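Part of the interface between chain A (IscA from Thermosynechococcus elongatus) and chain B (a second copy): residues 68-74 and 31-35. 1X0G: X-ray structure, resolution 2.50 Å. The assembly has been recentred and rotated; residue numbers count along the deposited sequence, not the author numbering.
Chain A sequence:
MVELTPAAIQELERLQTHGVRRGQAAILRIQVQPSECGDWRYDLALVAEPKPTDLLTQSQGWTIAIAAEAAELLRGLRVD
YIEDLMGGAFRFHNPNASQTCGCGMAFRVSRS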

# COMPACT_ATOMS: atom_id res chain seq x y z
N ALA A 68 3.87 -17.01 -9.36
CA ALA A 68 5.27 -16.77 -9.58
C ALA A 68 5.74 -15.50 -8.83
O ALA A 68 6.81 -15.47 -8.25
CB ALA A 68 5.51 -16.68 -11.06
N GLU A 69 4.91 -14.48 -8.80
CA GLU A 69 5.32 -13.27 -8.14
C GLU A 69 5.55 -13.55 -6.64
O GLU A 69 6.32 -12.83 -5.97
CB GLU A 69 4.26 -12.20 -8.34
CG GLU A 69 2.92 -12.51 -7.58
CD GLU A 69 1.80 -13.11 -8.48
OE1 GLU A 69 0.62 -12.77 -8.17
OE2 GLU A 69 2.10 -13.88 -9.47
N ALA A 70 4.91 -14.62 -6.12
CA ALA A 70 4.88 -14.92 -4.67
C ALA A 70 5.80 -16.02 -4.31
O ALA A 70 6.02 -16.26 -3.15
CB ALA A 70 3.52 -15.17 -4.18
N ALA A 71 6.42 -16.63 -5.31
CA ALA A 71 7.39 -17.72 -5.07
C ALA A 71 8.21 -17.38 -3.82
O ALA A 71 8.23 -18.14 -2.89
CB ALA A 71 8.31 -17.92 -6.25
N GLU A 72 8.86 -16.22 -3.82
CA GLU A 72 9.72 -15.79 -2.74
C GLU A 72 9.02 -15.91 -1.45
O GLU A 72 9.62 -16.34 -0.49
CB GLU A 72 10.12 -14.32 -2.93
CG GLU A 72 11.42 -14.16 -3.78
CD GLU A 72 11.98 -12.72 -3.74
OE1 GLU A 72 11.88 -12.00 -2.68
OE2 GLU A 72 12.55 -12.33 -4.79
N LEU A 73 7.74 -15.51 -1.39
CA LEU A 73 7.02 -15.49 -0.16
C LEU A 73 6.52 -16.89 0.27
O LEU A 73 6.16 -17.08 1.43
CB LEU A 73 5.85 -14.59 -0.30
CG LEU A 73 6.10 -13.11 -0.48
CD1 LEU A 73 4.67 -12.36 -0.67
CD2 LEU A 73 7.00 -12.45 0.69
N LEU A 74 6.54 -17.85 -0.65
CA LEU A 74 5.91 -19.17 -0.46
C LEU A 74 6.77 -20.44 -0.63
O LEU A 74 6.32 -21.51 -0.24
CB LEU A 74 4.66 -19.29 -1.34
CG LEU A 74 3.66 -18.15 -1.13
CD1 LEU A 74 2.51 -18.39 -1.99
CD2 LEU A 74 3.20 -18.11 0.31
N GLN B 31 9.02 -5.07 -13.50
CA GLN B 31 8.85 -6.32 -12.78
C GLN B 31 8.56 -5.92 -11.38
O GLN B 31 8.48 -4.76 -11.03
CB GLN B 31 10.06 -7.30 -12.85
CG GLN B 31 11.34 -6.80 -12.16
CD GLN B 31 12.63 -7.66 -12.43
OE1 GLN B 31 12.66 -8.66 -13.18
NE2 GLN B 31 13.69 -7.24 -11.81
N VAL B 32 8.32 -6.90 -10.55
CA VAL B 32 7.68 -6.58 -9.33
C VAL B 32 8.36 -7.43 -8.32
O VAL B 32 9.05 -8.43 -8.66
CB VAL B 32 6.20 -6.79 -9.57
CG1 VAL B 32 5.72 -8.26 -9.27
CG2 VAL B 32 5.42 -5.75 -8.87
N GLN B 33 8.26 -6.99 -7.06
CA GLN B 33 8.74 -7.80 -5.98
C GLN B 33 8.01 -7.56 -4.70
O GLN B 33 7.54 -6.47 -4.43
CB GLN B 33 10.17 -7.51 -5.78
CG GLN B 33 11.18 -8.39 -6.55
CD GLN B 33 12.53 -8.03 -6.00
OE1 GLN B 33 13.44 -8.87 -5.85
NE2 GLN B 33 12.65 -6.75 -5.58
N PRO B 34 7.84 -8.61 -3.93
CA PRO B 34 7.10 -8.44 -2.73
C PRO B 34 7.75 -7.46 -1.82
O PRO B 34 8.90 -7.62 -1.50
CB PRO B 34 7.10 -9.88 -2.11
CG PRO B 34 8.15 -10.60 -2.79
CD PRO B 34 8.14 -10.05 -4.19
N SER B 35 7.01 -6.51 -1.28
CA SER B 35 7.60 -5.61 -0.37
C SER B 35 6.50 -5.35 0.68
O SER B 35 5.70 -6.25 0.94
CB SER B 35 8.00 -4.37 -1.13
OG SER B 35 8.59 -3.37 -0.25

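The two stretches meet through van der Waals packing alone: no hydrogen bond crosses between them, and the buried surface, 237 Å² summed over both sides, is modest. Its centre is Pro34(B), which has 88 Å² covered by the chain A stretch, the most of any residue here. Its CA-to-CB bond points toward chain A, and its ring, puckered C-gamma endo, lies among Glu69(A), Glu72(A) and Leu73(A). Because the side chain closes back onto its own nitrogen, the ring offers a compact apolar surface with little freedom to move away.

Leu73(A) supplies the apolar partner. With chi1 at -67° (m) and chi2 at 178° (t), a common leucine conformation in helices, its CA-to-CB bond points toward the strand, and CG, CD1 and CD2 all lie 3.8 Å from CB of Pro34(B). One residue earlier, Glu72(A) also points toward chain B. Its chi1 of -89° (m) and trans chi2 extend the chain alongside the proline, so that OE1 lies 4.0 Å from CG of Pro34(B), while OE2 comes to 3.7 Å from OE1 of Gln33(B). This last approach is a contact between two oxygens as modelled, and Glu72(A) remains exposed. Gln33(B) starts out sideways, but its end comes nearer to chain A, with chi1 at -91°, between wells, and chi2 at -171° (t).

Glu69(A) contributes its backbone and the base of its side chain. Its carbonyl O sits 3.8 Å from CD of Pro34(B), and its CB is 4.3 Å from CG1 of Val32(B), whose short, branched side chain makes a looser contact. A chi1 of 68° (p) and a chi2 of -100°, between wells, lead the carboxylate of Glu69(A) away from the strand, leaving aliphatic carbon to face the valine.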